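Fluoroacetyl-CoA thioesterase (Streptomyces cattleya, PDB 3KUV) hydrolyses fluoroacetyl-CoA to fluoroacetate and CoA before it can react with citrate synthase, thereby conferring fluoroacetate resistance on the producing organism. Local coordinates at residues Leu68-Cys73 with Glu119-His124; Val88-Arg93 with Trp102-His107. The protein carries 1 engineered substitution. All blocks are in the same frame, centred on the assembly; numbering follows the deposited sequence.

Interaction 1 of 2, residues Leu68-Cys73 with Glu119-His124. With ACT (acetate ion), chain C.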
loop_
_atom_site.group_PDB
_atom_site.type_symbol
_atom_site.label_atom_id
_atom_site.label_comp_id
_atom_site.label_asym_id
_atom_site.label_seq_id
_atom_site.Cartn_x
_atom_site.Cartn_y
_atom_site.Cartn_z
ATOM N N LEU B 68 -5.723 10.776 -7.701
ATOM C CA LEU B 68 -4.576 10.233 -6.994
ATOM C C LEU B 68 -4.986 9.929 -5.560
ATOM O O LEU B 68 -5.875 10.599 -5.001
ATOM C CB LEU B 68 -3.465 11.292 -6.887
ATOM C CG LEU B 68 -2.824 11.731 -8.199
ATOM C CD1 LEU B 68 -2.000 13.010 -7.952
ATOM C CD2 LEU B 68 -2.012 10.600 -8.901
ATOM N N GLY B 69 -4.447 8.870 -4.994
ATOM C CA GLY B 69 -4.579 8.658 -3.549
ATOM C C GLY B 69 -3.696 9.578 -2.749
ATOM O O GLY B 69 -2.467 9.692 -3.095
ATOM N N THR B 70 -4.264 10.312 -1.789
ATOM C CA THR B 70 -3.474 11.267 -0.999
ATOM C C THR B 70 -3.261 10.824 0.441
ATOM O O THR B 70 -2.373 11.349 1.119
ATOM C CB THR B 70 -4.067 12.659 -0.971
ATOM O OG1 THR B 70 -5.415 12.553 -0.476
ATOM C CG2 THR B 70 -4.174 13.215 -2.439
ATOM N N ALA B 71 -3.990 9.785 0.902
ATOM C CA ALA B 71 -3.742 9.278 2.262
ATOM C C ALA B 71 -4.452 7.979 2.380
ATOM O O ALA B 71 -5.493 7.754 1.773
ATOM C CB ALA B 71 -4.233 10.216 3.357
ATOM N N ILE B 72 -3.912 7.107 3.227
ATOM C CA ILE B 72 -4.536 5.831 3.605
ATOM C C ILE B 72 -4.232 5.521 5.062
ATOM O O ILE B 72 -3.151 5.827 5.572
ATOM C CB ILE B 72 -4.166 4.675 2.716
ATOM C CG1 ILE B 72 -5.292 3.545 2.866
ATOM C CG2 ILE B 72 -2.734 4.230 2.971
ATOM C CD1 ILE B 72 -5.690 2.836 1.688
ATOM N N CYS B 73 -5.221 4.990 5.774
ATOM C CA CYS B 73 -4.976 4.746 7.232
ATOM C C CYS B 73 -5.768 3.481 7.559
ATOM O O CYS B 73 -7.022 3.570 7.773
ATOM C CB CYS B 73 -5.413 5.965 8.046
ATOM S SG CYS B 73 -4.859 5.887 9.779
ATOM N N GLU B 119 -8.256 8.787 1.329
ATOM C CA GLU B 119 -8.649 10.075 0.658
ATOM C C GLU B 119 -7.992 10.128 -0.692
ATOM O O GLU B 119 -6.881 9.587 -0.886
ATOM C CB GLU B 119 -8.146 11.248 1.478
ATOM C CG GLU B 119 -8.943 11.410 2.839
ATOM C CD GLU B 119 -8.548 10.417 3.892
ATOM O OE1 GLU B 119 -7.342 10.180 4.003
ATOM O OE2 GLU B 119 -9.369 9.912 4.671
ATOM N N ARG B 120 -8.701 10.789 -1.618
ATOM C CA ARG B 120 -8.253 10.970 -2.990
ATOM C C ARG B 120 -8.426 12.406 -3.446
ATOM O O ARG B 120 -9.207 13.139 -2.888
ATOM C CB ARG B 120 -9.090 10.106 -3.933
ATOM C CG ARG B 120 -8.960 8.577 -3.545
ATOM C CD ARG B 120 -9.497 7.642 -4.628
ATOM N NE ARG B 120 -8.716 7.675 -5.860
ATOM C CZ ARG B 120 -7.496 7.167 -6.014
ATOM N NH1 ARG B 120 -6.982 6.425 -4.993
ATOM N NH2 ARG B 120 -6.760 7.331 -7.116
ATOM N N ALA B 121 -7.687 12.802 -4.477
ATOM C CA ALA B 121 -7.799 14.101 -5.085
ATOM C C ALA B 121 -8.018 13.955 -6.609
ATOM O O ALA B 121 -7.242 13.233 -7.266
ATOM C CB ALA B 121 -6.535 14.942 -4.862
ATOM N N VAL B 122 -9.034 14.632 -7.128
ATOM C CA VAL B 122 -9.262 14.691 -8.589
ATOM C C VAL B 122 -8.166 15.533 -9.272
ATOM O O VAL B 122 -7.703 16.519 -8.744
ATOM C CB VAL B 122 -10.613 15.347 -8.848
ATOM C CG1 VAL B 122 -10.837 15.362 -10.411
ATOM C CG2 VAL B 122 -11.750 14.487 -8.217
ATOM N N ILE B 123 -7.707 14.997 -10.390
ATOM C CA ILE B 123 -6.587 15.627 -11.164
ATOM C C ILE B 123 -7.006 15.729 -12.622
ATOM O O ILE B 123 -7.801 14.920 -13.120
ATOM C CB ILE B 123 -5.226 14.931 -11.032
ATOM C CG1 ILE B 123 -5.304 13.464 -11.457
ATOM C CG2 ILE B 123 -4.613 15.122 -9.607
ATOM C CD1 ILE B 123 -3.919 12.881 -11.715
ATOM N N HIS B 124 -6.438 16.748 -13.302
ATOM C CA HIS B 124 -6.559 16.802 -14.771
ATOM C C HIS B 124 -5.392 15.953 -15.298
ATOM O O HIS B 124 -4.215 16.308 -15.034
ATOM C CB HIS B 124 -6.413 18.248 -15.209
ATOM C CG HIS B 124 -6.587 18.408 -16.697
ATOM N ND1 HIS B 124 -5.537 18.336 -17.586
ATOM C CD2 HIS B 124 -7.718 18.497 -17.453
ATOM C CE1 HIS B 124 -6.000 18.493 -18.821
ATOM N NE2 HIS B 124 -7.319 18.577 -18.769
HETATM C C ACT C . -1.111 6.366 -6.423
HETATM O O ACT C . -2.006 6.907 -5.571
HETATM O OXT ACT C . -1.018 5.073 -6.538
HETATM C CH3 ACT C . -0.247 7.281 -7.262
HETATM O O HOH W 1 -7.252 14.430 -1.044
#

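Interaction 2 of 2, residues Val88-Arg93 with Trp102-His107. With ACT (acetate ion), chain I.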
loop_
_atom_site.group_PDB
_atom_site.type_symbol
_atom_site.label_atom_id
_atom_site.label_comp_id
_atom_site.label_asym_id
_atom_site.label_seq_id
_atom_site.Cartn_x
_atom_site.Cartn_y
_atom_site.Cartn_z
ATOM N N VAL B 88 -13.590 -5.648 -1.249
ATOM C CA VAL B 88 -13.414 -4.336 -0.652
ATOM C C VAL B 88 -14.783 -3.670 -0.659
ATOM O O VAL B 88 -15.451 -3.632 -1.739
ATOM C CB VAL B 88 -12.419 -3.475 -1.434
ATOM C CG1 VAL B 88 -12.346 -2.049 -0.878
ATOM C CG2 VAL B 88 -10.971 -4.106 -1.393
ATOM N N THR B 89 -15.206 -3.101 0.473
ATOM C CA THR B 89 -16.411 -2.231 0.512
ATOM C C THR B 89 -15.910 -0.805 0.709
ATOM O O THR B 89 -15.121 -0.565 1.670
ATOM C CB THR B 89 -17.289 -2.647 1.700
ATOM O OG1 THR B 89 -17.720 -4.007 1.463
ATOM C CG2 THR B 89 -18.560 -1.795 1.755
ATOM N N ALA B 90 -16.268 0.105 -0.182
ATOM C CA ALA B 90 -15.844 1.542 -0.083
ATOM C C ALA B 90 -17.106 2.364 0.130
ATOM O O ALA B 90 -18.057 2.250 -0.634
ATOM C CB ALA B 90 -15.206 1.999 -1.350
ATOM N N GLU B 91 -17.082 3.246 1.082
ATOM C CA GLU B 91 -18.288 4.011 1.448
ATOM C C GLU B 91 -17.859 5.447 1.431
ATOM O O GLU B 91 -16.952 5.879 2.155
ATOM C CB GLU B 91 -18.750 3.598 2.801
ATOM C CG GLU B 91 -20.105 4.252 3.083
ATOM C CD GLU B 91 -20.788 3.756 4.361
ATOM O OE1 GLU B 91 -20.393 2.696 4.969
ATOM O OE2 GLU B 91 -21.782 4.440 4.733
ATOM N N LEU B 92 -18.518 6.269 0.633
ATOM C CA LEU B 92 -18.158 7.688 0.501
ATOM C C LEU B 92 -18.497 8.479 1.789
ATOM O O LEU B 92 -19.679 8.442 2.246
ATOM C CB LEU B 92 -18.865 8.298 -0.721
ATOM C CG LEU B 92 -18.446 9.709 -0.975
ATOM C CD1 LEU B 92 -16.959 9.886 -1.306
ATOM C CD2 LEU B 92 -19.288 10.475 -2.061
ATOM N N ARG B 93 -17.531 9.221 2.355
ATOM C CA ARG B 93 -17.789 10.054 3.557
ATOM C C ARG B 93 -18.082 11.478 3.207
ATOM O O ARG B 93 -18.909 12.115 3.888
ATOM C CB ARG B 93 -16.548 10.047 4.541
ATOM C CG ARG B 93 -16.218 8.640 5.091
ATOM C CD ARG B 93 -14.935 8.840 5.936
ATOM N NE ARG B 93 -15.238 9.537 7.211
ATOM C CZ ARG B 93 -14.361 10.030 8.063
ATOM N NH1 ARG B 93 -13.037 9.971 7.758
ATOM N NH2 ARG B 93 -14.756 10.569 9.190
ATOM N N TRP B 102 -13.180 8.465 2.010
ATOM C CA TRP B 102 -13.864 7.204 2.010
ATOM C C TRP B 102 -13.587 6.434 3.325
ATOM O O TRP B 102 -12.487 6.625 3.910
ATOM C CB TRP B 102 -13.269 6.357 0.881
ATOM C CG TRP B 102 -13.294 7.040 -0.519
ATOM C CD1 TRP B 102 -12.360 7.880 -1.083
ATOM C CD2 TRP B 102 -14.232 6.786 -1.448
ATOM N NE1 TRP B 102 -12.745 8.255 -2.318
ATOM C CE2 TRP B 102 -13.954 7.601 -2.568
ATOM C CE3 TRP B 102 -15.421 5.980 -1.421
ATOM C CZ2 TRP B 102 -14.711 7.529 -3.697
ATOM C CZ3 TRP B 102 -16.176 5.974 -2.464
ATOM C CH2 TRP B 102 -15.848 6.753 -3.635
ATOM N N ARG B 103 -14.527 5.603 3.778
ATOM C CA ARG B 103 -14.297 4.555 4.729
ATOM C C ARG B 103 -14.149 3.283 3.914
ATOM O O ARG B 103 -15.022 2.987 3.014
ATOM C CB ARG B 103 -15.482 4.470 5.742
ATOM C CG ARG B 103 -15.209 3.637 6.908
ATOM C CD ARG B 103 -16.349 3.490 7.979
ATOM N NE ARG B 103 -15.773 2.645 9.045
ATOM C CZ ARG B 103 -15.683 1.304 9.063
ATOM N NH1 ARG B 103 -16.151 0.544 8.074
ATOM N NH2 ARG B 103 -15.107 0.712 10.116
ATOM N N VAL B 104 -13.111 2.494 4.177
ATOM C CA VAL B 104 -12.857 1.256 3.423
ATOM C C VAL B 104 -12.743 0.066 4.361
ATOM O O VAL B 104 -12.307 0.181 5.524
ATOM C CB VAL B 104 -11.617 1.363 2.550
ATOM C CG1 VAL B 104 -11.895 2.376 1.411
ATOM C CG2 VAL B 104 -10.318 1.815 3.277
ATOM N N SER B 105 -13.152 -1.102 3.877
ATOM C CA SER B 105 -12.904 -2.333 4.648
ATOM C C SER B 105 -12.797 -3.471 3.683
ATOM O O SER B 105 -13.193 -3.340 2.484
ATOM C CB SER B 105 -13.956 -2.599 5.663
ATOM O OG SER B 105 -15.220 -2.790 5.045
ATOM N N ALA B 106 -12.212 -4.555 4.128
ATOM C CA ALA B 106 -11.974 -5.702 3.208
ATOM C C ALA B 106 -12.113 -7.019 3.990
ATOM O O ALA B 106 -11.881 -7.072 5.221
ATOM C CB ALA B 106 -10.612 -5.607 2.510
ATOM N N HIS B 107 -12.673 -8.034 3.335
ATOM C CA HIS B 107 -12.816 -9.352 3.916
ATOM C C HIS B 107 -12.476 -10.324 2.816
ATOM O O HIS B 107 -12.608 -10.021 1.607
ATOM C CB HIS B 107 -14.229 -9.365 4.442
ATOM C CG HIS B 107 -15.220 -9.961 3.563
ATOM N ND1 HIS B 107 -16.341 -9.282 3.161
ATOM C CD2 HIS B 107 -15.259 -11.167 2.939
ATOM C CE1 HIS B 107 -17.031 -10.034 2.324
ATOM N NE2 HIS B 107 -16.392 -11.190 2.149
HETATM C C ACT I . -14.876 3.498 12.824
HETATM O O ACT I . -15.787 3.154 11.979
HETATM O OXT ACT I . -15.250 4.395 13.618
HETATM C CH3 ACT I . -13.472 2.910 12.941
HETATM O O HOH W 2 -11.828 9.365 5.155
#

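Interaction 1 of 2, residues Leu68-Cys73 with Glu119-His124
Arg120 starts with CG anti to its carbonyl carbon and then bends at chi3 (66°), so that one face of its guanidinium settles over the backbone joining Leu68 to Gly69. Because Gly69 has no side chain on this side of the sheet, Arg120 NH1 can come within 3.6 Å of Gly69 CA. Gly69 N and Arg120 NH2 are both donors and do not bond. Instead NH1 forms a salt bridge with Glu50, NE is hydrogen-bonded to Ser67 OG, and Gly69 N donates to O of an acetate ion (3.2 Å), which is also hydrogen-bonded to OG of the engineered Ser42 of the second subunit. Thr70, with OG1 between backbone N and carbonyl carbon (chi1 56°), lays CG2 against Ala121 CB at 3.8 Å, while OG1 meets a water 2.7 Å away. Leu68 and Ile123 cross at about a right angle, CD1 of the former touching CG2 of the latter at 3.7 Å. The backbones are paired at Leu68 and Ala121, which exchange two N-H···O bonds. Beyond them the register slips: Thr70 N reaches Glu119 O at 2.9 Å from 34° above the carbonyl plane, and Ala71 N makes a weak second bond to the same oxygen. This is a classic beta bulge, set in a hot dog thioesterase beside Gly69 and Arg120, both residues of the substrate-binding site.

Interaction 2 of 2, residues Val88-Arg93 with Trp102-His107
The six-membered ring of Trp102 carries Leu92 on one face: CD1 stands 3.9 Å from the ring centroid and only 4° off the normal, a CH-pi contact set almost exactly over the centre. Obliquely to the same indole, Ala90 CB lies 4.0 Å from Trp102 CE3. The two guanidinium groups are met at their edges. Arg103 NE donates to an acetate oxygen lying near the guanidinium plane (3.0 Å), and NH2 makes a weak bond to the same oxygen, whereas Arg93 NH1 donates to an in-plane water at 2.9 Å, which in turn donates to Trp102 O.

Torsions explain the pairing: Leu92 has CG anti to its backbone N (chi1 -175°), while Trp102 has CG beside its own N (chi1 -55°), and the two side chains cross obliquely. Arg103, extended from CG to NE, carries its charge away from the partner strand, so that NH1 stays 5.7 Å from Glu91 OE1, near the opposite charge but not touching it.

Between the two faces the antiparallel register is regular. Thr89 with Ser105 and Glu91 with Arg103 each exchange two backbone bonds; the shortest, Glu91 N to Arg103 O at 2.8 Å, comes in nearly along the C=O axis. CA-H···O contacts fill the intervals.

The hairpin made by strands 85-96 and 99-107 lies between strands 10-16 and 112-124, and its apolar face meets helix 42-57, where Val88 packs on Leu48 and Ala52, and Trp102 on Cys53 and Met57.

Overall arrangement
Interactions 1 and 2 belong to one antiparallel sheet, their centres about 14 Å apart. Along the chain, strand 65-75 comes first, then the two strands of interaction 2, then strand 112-124, so the hairpin is completed within the span that interaction 1 brings together. Strands 99-107 and 112-124 are sheet neighbours, and the contacts meet where Arg120 CG packs on Trp102 NE1 at 4.0 Å. At interaction 1, strand 65-75 pairs with a strand of the second subunit, and Cys73 forms a disulfide with Cys73 of that subunit. One sheet thus both continues across the dimer interface and, through Arg120, links the hairpin of interaction 2 to the substrate-binding site.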